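Local coordinates for protein putative surface-anchored fimbrial subunit (Corynebacterium diphtheriae, PDB 3HR6) that probably forms the shaft of a surface pilus as its major subunit, built of tandem Ig-like modules with stabilising isopeptide and disulfide bonds, at residues 11-16 / 141-146; 32-37 / 107-112; 115-120 / 135-140; 173-178 / 185-190; 273-278 / 295-300. All coordinates share one frame; numbering follows the deposited sequence.

Along the chain, interactions 2 and 3 follow one another inside the loop closed by interaction 1, and interactions 4 and 5 come later in series. The first three all reach one mixed sheet of the N-terminal domain, interaction 2 through strand 111-112, and strand 131-143 serves both interactions 1 and 3; the centres of interactions 1 and 2 lie about 8 Å apart. Interactions 4 and 5 are equally close, joined through neighbouring strands 187-192 and 268-276. Gln142 packs on Ile178 and Ala110 on Arg295, so interactions 1 and 2 meet interactions 4 and 5 and join the N-terminal module to the next, consistent with an elongated, rod-like subunit. Interaction 3 stands about 26 Å from interaction 5, centre to centre.

Interaction 1: 11-16 / 141-146; sequences ALMGLP and HQALSE
His141 holds CG between its own backbone N and carbonyl carbon (chi1 65°), which starts its imidazole toward the backbone of Leu12 and Met13, while a bend in Gln142 (chi2 81°) turns its CD toward Gly14. Both groups sit where strand 5-13 runs parallel to strand 131-143 in the mixed sheet of the N-terminal Ig-like module. Met13 and His141 form the bridge. His141 N donates to Leu12 O at 2.8 Å and Gly14 N donates to His141 O at 2.9 Å, the familiar parallel pattern in which one residue bonds to both neighbours of its partner. The imidazole packs on the strand backbone itself: Leu12 O and Met13 CA lie over the same face, and Met13 CA makes a CH-pi contact 4.1 Å from the ring centroid. Ala11 O comes in at the ring edge, and the short Ala11 side chain sits beside the ring, CB 4.1 Å from His141 CE1. Gly14 adopts backbone angles at which a CB would clash with the carbonyl oxygen of Met13, so glycine is the residue that fits there. Beyond it the pairing is continued by a side chain: Gln142 NE2 donates to Gly14 O at 2.9 Å, with the acceptor nearly in the amide plane of Gln142 but the donor tilted 35° from the carbonyl plane. Gln142 OE1 accepts from Ala179 N, so the amide serves two backbones. Across its aliphatic part lies Leu15, the two side chains crossing at about a right angle, with Leu15 CD2 3.7 Å from Gln142 CG.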
# COMPACT_ATOMS: atom_id res chain seq x y z
N ALA A 11 -19.21 -11.79 14.32
CA ALA A 11 -19.04 -10.86 13.25
C ALA A 11 -19.20 -11.60 11.95
O ALA A 11 -18.35 -12.39 11.57
CB ALA A 11 -17.65 -10.23 13.34
N LEU A 12 -20.32 -11.37 11.26
CA LEU A 12 -20.62 -12.06 10.02
C LEU A 12 -20.23 -11.24 8.81
O LEU A 12 -20.52 -10.03 8.74
CB LEU A 12 -22.13 -12.32 9.96
CG LEU A 12 -22.56 -13.61 10.63
CD1 LEU A 12 -21.86 -13.93 11.94
CD2 LEU A 12 -24.09 -13.70 10.69
N MET A 13 -19.58 -11.88 7.84
CA MET A 13 -19.28 -11.23 6.56
C MET A 13 -20.41 -11.49 5.57
O MET A 13 -20.65 -12.64 5.19
CB MET A 13 -17.96 -11.78 6.00
CG MET A 13 -17.66 -11.30 4.60
SD MET A 13 -16.02 -11.72 4.03
CE MET A 13 -16.09 -13.53 4.12
N GLY A 14 -21.08 -10.44 5.12
CA GLY A 14 -22.15 -10.59 4.12
C GLY A 14 -23.12 -9.44 4.17
O GLY A 14 -22.93 -8.50 4.96
N LEU A 15 -24.14 -9.51 3.32
CA LEU A 15 -25.12 -8.45 3.19
C LEU A 15 -26.40 -8.79 3.95
O LEU A 15 -26.91 -9.90 3.82
CB LEU A 15 -25.39 -8.20 1.71
CG LEU A 15 -24.21 -7.56 0.98
CD1 LEU A 15 -24.36 -7.67 -0.56
CD2 LEU A 15 -24.00 -6.14 1.44
N PRO A 16 -26.91 -7.85 4.77
CA PRO A 16 -28.16 -8.11 5.49
C PRO A 16 -29.33 -8.31 4.53
O PRO A 16 -29.33 -7.75 3.43
CB PRO A 16 -28.38 -6.84 6.33
CG PRO A 16 -27.12 -6.05 6.27
CD PRO A 16 -26.23 -6.61 5.21
N HIS A 141 -20.77 -7.27 8.42
CA HIS A 141 -19.85 -6.32 7.82
C HIS A 141 -19.52 -6.81 6.43
O HIS A 141 -19.86 -7.93 6.06
CB HIS A 141 -18.56 -6.17 8.62
CG HIS A 141 -17.75 -7.42 8.65
ND1 HIS A 141 -17.88 -8.36 9.65
CD2 HIS A 141 -16.86 -7.92 7.77
CE1 HIS A 141 -17.08 -9.39 9.39
NE2 HIS A 141 -16.44 -9.14 8.26
N GLN A 142 -18.89 -5.95 5.64
CA GLN A 142 -18.50 -6.31 4.28
C GLN A 142 -17.02 -6.17 4.13
O GLN A 142 -16.40 -5.24 4.61
CB GLN A 142 -19.25 -5.49 3.21
CG GLN A 142 -20.78 -5.71 3.16
CD GLN A 142 -21.56 -4.94 4.18
OE1 GLN A 142 -21.48 -3.71 4.26
NE2 GLN A 142 -22.34 -5.66 5.00
N ALA A 143 -16.44 -7.14 3.44
CA ALA A 143 -15.02 -7.15 3.20
C ALA A 143 -14.61 -6.11 2.14
O ALA A 143 -15.37 -5.74 1.26
CB ALA A 143 -14.59 -8.57 2.74
N LEU A 144 -13.37 -5.70 2.28
CA LEU A 144 -12.65 -4.89 1.29
C LEU A 144 -11.67 -5.81 0.56
O LEU A 144 -10.90 -6.56 1.17
CB LEU A 144 -11.88 -3.77 1.98
CG LEU A 144 -12.79 -2.64 2.46
CD1 LEU A 144 -12.14 -1.86 3.61
CD2 LEU A 144 -13.10 -1.77 1.28
N SER A 145 -11.69 -5.73 -0.75
CA SER A 145 -10.76 -6.51 -1.57
C SER A 145 -9.41 -5.86 -1.55
O SER A 145 -9.32 -4.65 -1.45
CB SER A 145 -11.25 -6.54 -3.02
OG SER A 145 -12.50 -7.20 -3.10
N GLU A 146 -8.35 -6.67 -1.70
CA GLU A 146 -7.01 -6.13 -1.71
C GLU A 146 -6.79 -5.31 -2.99
O GLU A 146 -6.87 -5.89 -4.07
CB GLU A 146 -6.01 -7.29 -1.71
CG GLU A 146 -4.53 -6.88 -1.88
CD GLU A 146 -3.62 -8.08 -1.95
OE1 GLU A 146 -3.45 -8.67 -3.05
OE2 GLU A 146 -3.13 -8.46 -0.89

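Interaction 2: 32-37 / 107-112; sequences PKVDGM and GAEAVV
Gly36 and Ala108 meet through their backbones, and here the contact is tight: Ala108 N donates to Gly36 O at 2.7 Å, and Gly107 CA lies only 3.1 Å from the same Gly36 O. Two glycines make this approach possible. A CB on Gly36, whose phi is positive (79°), would run into Ala108 CB, and one on Gly107 would collide with Gly36 O. The apolar half is buried beside them. Met37 sets CG next to its backbone N (chi1 -63°) and then bends at chi2 and chi3, reaching tip to tip toward Val111, with Met37 SD 3.8 Å from Val111 CG2. Its methyl group turns to the backbone, Met37 CE lying 3.5 Å from Glu109 O. A flexible thioether chain suits this curved path, and both Met37 and Val111 also pack on His141. The opposite character appears at the exposed Glu109, whose carboxylate makes no direct bond to the 32-37 segment. One water spans the distance instead, donating to Asp35 O at 2.6 Å and to Glu109 OE1 at 2.9 Å. Nearby, Val34 CG1 comes no closer than 4.2 Å to Glu109 OE1. A single backbone bond, a methionine-valine contact and a bridging water join the loop entering strand 38-44 to the loop before strand 111-112 and the start of that strand, two connecting segments packed beside the mixed sheet of the N-terminal Ig-like module.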
# COMPACT_ATOMS: atom_id res chain seq x y z
N PRO A 32 -20.56 -16.50 6.97
CA PRO A 32 -19.28 -16.82 7.62
C PRO A 32 -18.95 -15.89 8.77
O PRO A 32 -19.13 -14.66 8.64
CB PRO A 32 -18.28 -16.60 6.48
CG PRO A 32 -19.00 -15.76 5.50
CD PRO A 32 -20.35 -16.18 5.55
N LYS A 33 -18.50 -16.46 9.89
CA LYS A 33 -18.00 -15.65 11.01
C LYS A 33 -16.55 -15.27 10.72
O LYS A 33 -15.84 -15.99 10.00
CB LYS A 33 -18.11 -16.39 12.35
CG LYS A 33 -19.53 -16.77 12.74
CD LYS A 33 -19.56 -17.53 14.02
CE LYS A 33 -20.94 -18.09 14.35
NZ LYS A 33 -20.81 -18.99 15.49
N VAL A 34 -16.13 -14.13 11.22
CA VAL A 34 -14.81 -13.60 10.90
C VAL A 34 -14.06 -13.35 12.20
O VAL A 34 -14.62 -12.85 13.19
CB VAL A 34 -14.95 -12.31 10.09
CG1 VAL A 34 -13.57 -11.65 9.78
CG2 VAL A 34 -15.75 -12.57 8.79
N ASP A 35 -12.79 -13.73 12.24
CA ASP A 35 -11.96 -13.42 13.39
C ASP A 35 -11.25 -12.09 13.24
O ASP A 35 -11.16 -11.55 12.15
CB ASP A 35 -10.99 -14.57 13.66
CG ASP A 35 -11.68 -15.77 14.24
OD1 ASP A 35 -12.73 -15.63 14.92
OD2 ASP A 35 -11.18 -16.88 14.05
N GLY A 36 -10.83 -11.53 14.38
CA GLY A 36 -10.08 -10.30 14.41
C GLY A 36 -10.93 -9.06 14.24
O GLY A 36 -10.41 -7.99 13.99
N MET A 37 -12.26 -9.22 14.34
CA MET A 37 -13.15 -8.07 14.21
C MET A 37 -13.29 -7.46 15.59
O MET A 37 -13.53 -8.17 16.56
CB MET A 37 -14.49 -8.49 13.62
CG MET A 37 -14.37 -9.04 12.21
SD MET A 37 -13.96 -7.77 11.01
CE MET A 37 -12.20 -8.05 10.69
N GLY A 107 -9.88 -3.53 13.67
CA GLY A 107 -9.83 -5.00 13.52
C GLY A 107 -8.55 -5.44 12.85
O GLY A 107 -7.80 -4.60 12.34
N ALA A 108 -8.33 -6.75 12.82
CA ALA A 108 -7.12 -7.35 12.21
C ALA A 108 -7.06 -7.02 10.73
O ALA A 108 -5.98 -6.76 10.16
CB ALA A 108 -7.10 -8.86 12.44
N GLU A 109 -8.24 -7.01 10.11
CA GLU A 109 -8.41 -6.66 8.71
C GLU A 109 -9.39 -5.49 8.63
O GLU A 109 -10.33 -5.38 9.44
CB GLU A 109 -9.00 -7.81 7.90
CG GLU A 109 -8.24 -9.09 7.88
CD GLU A 109 -9.03 -10.14 7.11
OE1 GLU A 109 -10.11 -10.58 7.61
OE2 GLU A 109 -8.59 -10.48 5.98
N ALA A 110 -9.19 -4.63 7.66
CA ALA A 110 -10.11 -3.56 7.37
C ALA A 110 -11.38 -4.09 6.68
O ALA A 110 -11.31 -4.89 5.75
CB ALA A 110 -9.44 -2.53 6.51
N VAL A 111 -12.52 -3.67 7.21
CA VAL A 111 -13.84 -3.98 6.63
C VAL A 111 -14.77 -2.75 6.63
O VAL A 111 -14.54 -1.79 7.36
CB VAL A 111 -14.52 -5.12 7.43
CG1 VAL A 111 -13.73 -6.45 7.40
CG2 VAL A 111 -14.77 -4.69 8.91
N VAL A 112 -15.90 -2.85 5.92
CA VAL A 112 -16.98 -1.90 6.05
C VAL A 112 -17.77 -2.40 7.25
O VAL A 112 -18.46 -3.42 7.20
CB VAL A 112 -17.86 -1.81 4.78
CG1 VAL A 112 -18.95 -0.74 4.94
CG2 VAL A 112 -16.95 -1.50 3.55
O HOH W 1 -9.52 -10.39 10.43

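Interaction 3: 115-120 / 135-140; sequences QPFLVA and VHVYPK
Phe117, Val137 and Val119 bury the most surface here, facing one another from the two arms of a beta hairpin, strands 117-124 and 131-143. The arms run antiparallel, 163° between the short segments, but their axes are 8.8 Å apart and no hydrogen bond joins them in this region. Each backbone pairs elsewhere, Phe117 with Val101 and Val137 with Ala8, so side chains fill the space where the hairpin splays. Phe117 carries CG between backbone N and carbonyl carbon (chi1 66°), which starts its ring toward Val137 and Pro139. The ring presents an edge to Val137, whose CG2 lies in the ring plane 3.6 Å from Phe117 CZ. The side chains of Pro139 and Phe117 cross at about a right angle, Pro139 CB 3.5 Å from Phe117 CE2; the rigid proline ring offers a compact apolar surface. Val137 serves two neighbours with different branches, as a beta-branched residue can. CG2 goes to the phenyl, and Val137 CG1, anti to its carbonyl carbon, meets Val119 tip to tip, 3.7 Å from Val119 CG2. Val119 CG1 touches Val137 CG1 as well and also Val135, whose side chain slides past that of Val119 in the opposite direction, with Val119 CG1 3.8 Å from Val135 CG1. Beta-branched valines suit extended strands. Tyr138 points away from 115-120 and stacks on the ring of His10. Between the segments themselves the contact is almost wholly apolar, which implies cohesion through shape and exclusion of water, with no hydrogen bond to fix the register of these residues.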
# COMPACT_ATOMS: atom_id res chain seq x y z
N GLN A 115 -22.83 -1.05 11.79
CA GLN A 115 -23.31 0.10 12.54
C GLN A 115 -23.49 -0.28 14.01
O GLN A 115 -23.66 -1.47 14.34
CB GLN A 115 -24.67 0.55 12.01
CG GLN A 115 -24.69 0.74 10.50
CD GLN A 115 -23.84 1.87 10.09
OE1 GLN A 115 -23.95 2.96 10.66
NE2 GLN A 115 -22.98 1.64 9.09
N PRO A 116 -23.47 0.72 14.90
CA PRO A 116 -23.83 0.46 16.28
C PRO A 116 -25.23 -0.11 16.43
O PRO A 116 -26.12 0.21 15.63
CB PRO A 116 -23.74 1.84 16.93
CG PRO A 116 -22.81 2.58 16.06
CD PRO A 116 -23.10 2.14 14.70
N PHE A 117 -25.42 -0.98 17.42
CA PHE A 117 -26.72 -1.55 17.65
C PHE A 117 -26.93 -1.89 19.12
O PHE A 117 -25.99 -2.13 19.85
CB PHE A 117 -26.95 -2.77 16.76
CG PHE A 117 -26.05 -3.95 17.07
CD1 PHE A 117 -26.49 -4.98 17.90
CD2 PHE A 117 -24.80 -4.05 16.50
CE1 PHE A 117 -25.68 -6.05 18.19
CE2 PHE A 117 -23.97 -5.11 16.79
CZ PHE A 117 -24.42 -6.14 17.60
N LEU A 118 -28.19 -1.89 19.52
CA LEU A 118 -28.58 -2.12 20.91
C LEU A 118 -28.79 -3.61 21.15
O LEU A 118 -29.25 -4.34 20.26
CB LEU A 118 -29.86 -1.35 21.22
CG LEU A 118 -29.83 0.18 21.18
CD1 LEU A 118 -31.25 0.76 21.17
CD2 LEU A 118 -29.00 0.71 22.33
N VAL A 119 -28.43 -4.05 22.35
CA VAL A 119 -28.66 -5.42 22.82
C VAL A 119 -29.06 -5.36 24.29
O VAL A 119 -28.30 -4.88 25.11
CB VAL A 119 -27.39 -6.31 22.76
CG1 VAL A 119 -27.74 -7.74 23.03
CG2 VAL A 119 -26.70 -6.20 21.38
N ALA A 120 -30.23 -5.88 24.60
CA ALA A 120 -30.66 -6.05 25.98
C ALA A 120 -30.04 -7.34 26.55
O ALA A 120 -29.92 -8.35 25.85
CB ALA A 120 -32.18 -6.10 26.07
N VAL A 135 -26.58 -14.12 25.70
CA VAL A 135 -27.15 -13.59 24.47
C VAL A 135 -26.12 -13.66 23.34
O VAL A 135 -24.91 -13.56 23.59
CB VAL A 135 -27.66 -12.15 24.71
CG1 VAL A 135 -28.09 -11.47 23.39
CG2 VAL A 135 -28.82 -12.20 25.72
N HIS A 136 -26.63 -13.88 22.13
CA HIS A 136 -25.82 -13.90 20.88
C HIS A 136 -26.37 -12.91 19.86
O HIS A 136 -27.60 -12.84 19.64
CB HIS A 136 -25.86 -15.30 20.28
CG HIS A 136 -25.20 -16.32 21.13
ND1 HIS A 136 -23.87 -16.65 21.00
CD2 HIS A 136 -25.66 -17.04 22.18
CE1 HIS A 136 -23.55 -17.57 21.90
NE2 HIS A 136 -24.62 -17.82 22.63
N VAL A 137 -25.46 -12.16 19.24
CA VAL A 137 -25.79 -11.18 18.22
C VAL A 137 -24.84 -11.34 17.05
O VAL A 137 -23.74 -11.86 17.20
CB VAL A 137 -25.77 -9.74 18.74
CG1 VAL A 137 -26.81 -9.60 19.85
CG2 VAL A 137 -24.39 -9.39 19.26
N TYR A 138 -25.31 -10.93 15.89
CA TYR A 138 -24.74 -11.33 14.61
C TYR A 138 -24.65 -10.14 13.63
O TYR A 138 -25.20 -10.18 12.53
CB TYR A 138 -25.60 -12.45 14.01
CG TYR A 138 -25.66 -13.69 14.86
CD1 TYR A 138 -24.72 -14.71 14.71
CD2 TYR A 138 -26.62 -13.83 15.84
CE1 TYR A 138 -24.76 -15.85 15.51
CE2 TYR A 138 -26.66 -14.94 16.66
CZ TYR A 138 -25.73 -15.95 16.49
OH TYR A 138 -25.76 -17.04 17.30
N PRO A 139 -23.96 -9.07 14.02
CA PRO A 139 -23.77 -7.93 13.12
C PRO A 139 -23.02 -8.32 11.83
O PRO A 139 -22.12 -9.15 11.88
CB PRO A 139 -22.94 -6.98 13.98
CG PRO A 139 -22.16 -7.91 14.86
CD PRO A 139 -23.17 -8.93 15.25
N LYS A 140 -23.45 -7.76 10.69
CA LYS A 140 -22.84 -8.01 9.39
C LYS A 140 -21.89 -6.89 9.03
O LYS A 140 -22.15 -5.72 9.27
CB LYS A 140 -23.91 -8.09 8.29
CG LYS A 140 -24.55 -9.44 8.10
CD LYS A 140 -25.19 -10.06 9.33
CE LYS A 140 -26.70 -9.82 9.51
NZ LYS A 140 -27.21 -10.59 10.73

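Interaction 4: 173-178 / 185-190; sequences TKIPEI and EGFTVA
Phe187 points its ring toward Thr173 and Ile175 in a buried contact, and the torsions of all three decide how they meet. Phe187 has chi1 at -150°, about 30° short of fully anti, and the far end of its ring, CE2 and CZ, does the touching. In Thr173, chi1 of -59° sets OG1 beside the backbone N and CG2 anti to it. The methyl therefore reaches Phe187 tip to tip at the ring edge, Thr173 CG2 3.9 Å from Phe187 CE2, while Thr173 OG1 lies 4.0 Å from Val189 CG2. Ile175 needs two turns: with CG1 beside its backbone N and CD1 folded back, the chain crosses obliquely to put Ile175 CD1 3.6 Å from Phe187 CZ. A long, branched residue can make that reach, although Ile175 CA and Phe187 CA are 9.4 Å apart. Leu252 and the ring of Phe184, edge-to-face, pack further on Phe187. Lys174, whose CB points away from 185-190, forms a salt bridge with Glu251. Strands 166-174 and 187-192 belong to different sheets of the Cna-B-like domain, and the contact joins them as in a beta sandwich. With no hydrogen bond across it, the contact between these segments rests mainly on apolar side-chain packing.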
# COMPACT_ATOMS: atom_id res chain seq x y z
N THR A 173 -8.60 -0.01 -6.71
CA THR A 173 -9.36 -0.44 -5.54
C THR A 173 -10.77 -0.69 -5.92
O THR A 173 -11.42 0.15 -6.51
CB THR A 173 -9.32 0.67 -4.46
OG1 THR A 173 -7.96 0.92 -4.09
CG2 THR A 173 -10.16 0.35 -3.21
N LYS A 174 -11.27 -1.85 -5.56
CA LYS A 174 -12.64 -2.22 -5.82
C LYS A 174 -13.55 -1.60 -4.80
O LYS A 174 -13.22 -1.61 -3.61
CB LYS A 174 -12.78 -3.74 -5.81
CG LYS A 174 -12.15 -4.28 -7.05
CD LYS A 174 -12.32 -5.71 -7.36
CE LYS A 174 -11.71 -6.01 -8.76
NZ LYS A 174 -12.37 -5.44 -10.02
N ILE A 175 -14.68 -1.05 -5.26
CA ILE A 175 -15.70 -0.56 -4.34
C ILE A 175 -16.56 -1.75 -3.94
O ILE A 175 -17.22 -2.33 -4.79
CB ILE A 175 -16.60 0.53 -4.97
CG1 ILE A 175 -15.75 1.64 -5.57
CG2 ILE A 175 -17.60 1.03 -3.93
CD1 ILE A 175 -14.82 2.32 -4.58
N PRO A 176 -16.57 -2.09 -2.63
CA PRO A 176 -17.43 -3.21 -2.23
C PRO A 176 -18.90 -2.88 -2.29
O PRO A 176 -19.29 -1.71 -2.16
CB PRO A 176 -17.01 -3.44 -0.78
CG PRO A 176 -16.72 -2.07 -0.29
CD PRO A 176 -15.97 -1.45 -1.45
N GLU A 177 -19.75 -3.90 -2.46
CA GLU A 177 -21.17 -3.73 -2.21
C GLU A 177 -21.38 -3.71 -0.69
O GLU A 177 -20.88 -4.60 0.04
CB GLU A 177 -22.04 -4.80 -2.87
CG GLU A 177 -23.51 -4.61 -2.62
CD GLU A 177 -24.39 -5.63 -3.32
OE1 GLU A 177 -23.84 -6.47 -4.04
OE2 GLU A 177 -25.62 -5.53 -3.14
N ILE A 178 -22.08 -2.68 -0.23
CA ILE A 178 -22.37 -2.52 1.20
C ILE A 178 -23.87 -2.71 1.49
O ILE A 178 -24.71 -2.69 0.59
CB ILE A 178 -21.85 -1.19 1.76
CG1 ILE A 178 -22.64 -0.01 1.19
CG2 ILE A 178 -20.30 -1.06 1.54
CD1 ILE A 178 -22.20 1.36 1.75
N GLU A 185 -18.67 5.46 5.29
CA GLU A 185 -18.27 6.47 6.28
C GLU A 185 -17.27 7.43 5.66
O GLU A 185 -17.16 8.59 6.07
CB GLU A 185 -17.55 5.86 7.47
CG GLU A 185 -18.31 4.95 8.38
CD GLU A 185 -17.35 4.38 9.40
OE1 GLU A 185 -16.56 5.15 10.00
OE2 GLU A 185 -17.32 3.16 9.58
N GLY A 186 -16.53 6.92 4.68
CA GLY A 186 -15.47 7.67 4.03
C GLY A 186 -14.74 6.70 3.16
O GLY A 186 -15.08 5.53 3.14
N PHE A 187 -13.73 7.17 2.43
CA PHE A 187 -13.02 6.28 1.53
C PHE A 187 -11.68 6.92 1.23
O PHE A 187 -11.62 7.95 0.55
CB PHE A 187 -13.82 6.00 0.26
CG PHE A 187 -13.56 4.64 -0.34
CD1 PHE A 187 -14.21 3.52 0.13
CD2 PHE A 187 -12.65 4.48 -1.35
CE1 PHE A 187 -14.00 2.29 -0.41
CE2 PHE A 187 -12.40 3.20 -1.87
CZ PHE A 187 -13.07 2.14 -1.40
N THR A 188 -10.65 6.38 1.85
CA THR A 188 -9.32 6.95 1.71
C THR A 188 -8.38 5.92 1.09
O THR A 188 -8.39 4.76 1.47
CB THR A 188 -8.79 7.37 3.09
OG1 THR A 188 -9.60 8.43 3.61
CG2 THR A 188 -7.33 7.87 3.00
N VAL A 189 -7.59 6.33 0.10
CA VAL A 189 -6.52 5.49 -0.44
C VAL A 189 -5.23 6.24 -0.10
O VAL A 189 -5.08 7.38 -0.50
CB VAL A 189 -6.64 5.22 -1.94
CG1 VAL A 189 -5.37 4.39 -2.46
CG2 VAL A 189 -7.96 4.50 -2.25
N ALA A 190 -4.34 5.60 0.68
CA ALA A 190 -3.09 6.23 1.09
C ALA A 190 -1.93 5.38 0.71
O ALA A 190 -2.01 4.15 0.67
CB ALA A 190 -3.03 6.46 2.61

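Interaction 5: 273-278 / 295-300; sequences AWVLPS and RGMPSS
Trp274 receives Pro298 over one face of its indole: Pro298 CB stands 3.7 Å from the centroid of the six-membered ring, almost on its normal, in a CH-pi contact. At the rim of the same ring, near its plane, come Gly296 O and the guanidinium of Arg295. The latter turns its own face to Trp274 CZ3, 3.6 Å above the guanidinium plane, and the two planes are 83° apart, so the charge meets the indole edge and not its face. Pro298 is well chosen. It belongs to a non-hydrogen-bonded pair with Trp274, where the cross-strand partner asks for no N-H, and its compact, puckered ring lies over one face of the indole. Glycine at 296 also suits, since a CB would press against Trp274 CB. Val275 and Met297 form the hydrogen-bonded pair, Met297 N to Val275 O at 2.7 Å and Val275 N to Met297 O at 2.9 Å, and Val275 CG1 packs on Met297 CB. Farther along, Ser299 grips Ala273 twice: Ser299 N donates to Ala273 O at 2.6 Å, and Ser299 OG accepts from Ala273 N at 2.8 Å. The Ser299 hydroxyl in turn donates a hydrogen bond to Ser300 O. Arg295 bonds through its backbone to Leu105 of the N-terminal domain. The whole is a short antiparallel strand pairing with a cross-strand CH-pi contact, part of the mixed sheet through which strand 268-276 meets the segment leading into strand 302-315.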
# COMPACT_ATOMS: atom_id res chain seq x y z
N ALA A 273 -0.05 0.42 -1.24
CA ALA A 273 -1.07 1.44 -0.88
C ALA A 273 -2.05 0.74 0.04
O ALA A 273 -2.05 -0.49 0.16
CB ALA A 273 -1.79 2.01 -2.10
N TRP A 274 -2.92 1.53 0.65
CA TRP A 274 -3.89 0.99 1.57
C TRP A 274 -5.21 1.69 1.37
O TRP A 274 -5.23 2.88 1.12
CB TRP A 274 -3.45 1.27 2.98
CG TRP A 274 -2.12 0.65 3.38
CD1 TRP A 274 -0.88 1.02 2.93
CD2 TRP A 274 -1.89 -0.36 4.37
NE1 TRP A 274 0.09 0.24 3.52
CE2 TRP A 274 -0.50 -0.57 4.45
CE3 TRP A 274 -2.72 -1.10 5.21
CZ2 TRP A 274 0.07 -1.53 5.29
CZ3 TRP A 274 -2.14 -2.06 6.06
CH2 TRP A 274 -0.77 -2.25 6.09
N VAL A 275 -6.30 0.93 1.52
CA VAL A 275 -7.66 1.50 1.48
C VAL A 275 -8.29 1.44 2.87
O VAL A 275 -8.16 0.41 3.57
CB VAL A 275 -8.56 0.92 0.42
CG1 VAL A 275 -8.77 -0.57 0.55
CG2 VAL A 275 -9.92 1.67 0.39
N LEU A 276 -8.85 2.58 3.26
CA LEU A 276 -9.56 2.72 4.54
C LEU A 276 -10.96 3.24 4.29
O LEU A 276 -11.13 4.26 3.64
CB LEU A 276 -8.84 3.72 5.43
CG LEU A 276 -9.34 3.85 6.86
CD1 LEU A 276 -8.93 2.58 7.65
CD2 LEU A 276 -8.71 5.07 7.50
N PRO A 277 -11.98 2.55 4.82
CA PRO A 277 -13.37 2.99 4.62
C PRO A 277 -13.79 4.08 5.64
O PRO A 277 -14.80 3.95 6.31
CB PRO A 277 -14.16 1.70 4.87
CG PRO A 277 -13.35 0.98 5.88
CD PRO A 277 -11.88 1.31 5.60
N SER A 278 -12.97 5.12 5.74
CA SER A 278 -13.12 6.19 6.73
C SER A 278 -12.27 7.37 6.25
O SER A 278 -11.33 7.17 5.50
CB SER A 278 -12.60 5.72 8.11
OG SER A 278 -12.94 6.68 9.12
N ARG A 295 -7.07 0.51 10.86
CA ARG A 295 -6.45 -0.54 10.04
C ARG A 295 -6.94 -0.38 8.61
O ARG A 295 -8.12 -0.46 8.34
CB ARG A 295 -6.78 -1.92 10.64
CG ARG A 295 -6.30 -3.15 9.84
CD ARG A 295 -4.81 -3.19 9.70
NE ARG A 295 -4.33 -4.29 8.85
CZ ARG A 295 -3.04 -4.56 8.61
NH1 ARG A 295 -2.09 -3.83 9.19
NH2 ARG A 295 -2.69 -5.58 7.82
N GLY A 296 -6.01 -0.09 7.69
CA GLY A 296 -6.33 -0.11 6.27
C GLY A 296 -6.24 -1.52 5.69
O GLY A 296 -5.72 -2.46 6.32
N MET A 297 -6.76 -1.67 4.48
CA MET A 297 -6.56 -2.90 3.74
C MET A 297 -5.37 -2.68 2.80
O MET A 297 -5.46 -1.83 1.90
CB MET A 297 -7.80 -3.23 2.93
CG MET A 297 -7.72 -4.32 1.91
SD MET A 297 -7.15 -5.88 2.57
CE MET A 297 -8.45 -6.23 3.65
N PRO A 298 -4.27 -3.40 3.00
CA PRO A 298 -3.12 -3.21 2.12
C PRO A 298 -3.32 -3.76 0.73
O PRO A 298 -3.99 -4.79 0.53
CB PRO A 298 -1.98 -3.99 2.81
CG PRO A 298 -2.62 -4.90 3.67
CD PRO A 298 -3.99 -4.43 4.01
N SER A 299 -2.74 -3.02 -0.22
CA SER A 299 -2.67 -3.43 -1.61
C SER A 299 -1.73 -4.62 -1.80
O SER A 299 -0.91 -4.96 -0.93
CB SER A 299 -2.17 -2.30 -2.49
OG SER A 299 -0.76 -2.07 -2.39
N SER A 300 -1.78 -5.22 -3.00
CA SER A 300 -0.68 -6.08 -3.45
C SER A 300 0.65 -5.31 -3.47
O SER A 300 0.68 -4.07 -3.56
CB SER A 300 -0.95 -6.63 -4.83
OG SER A 300 -1.03 -5.59 -5.80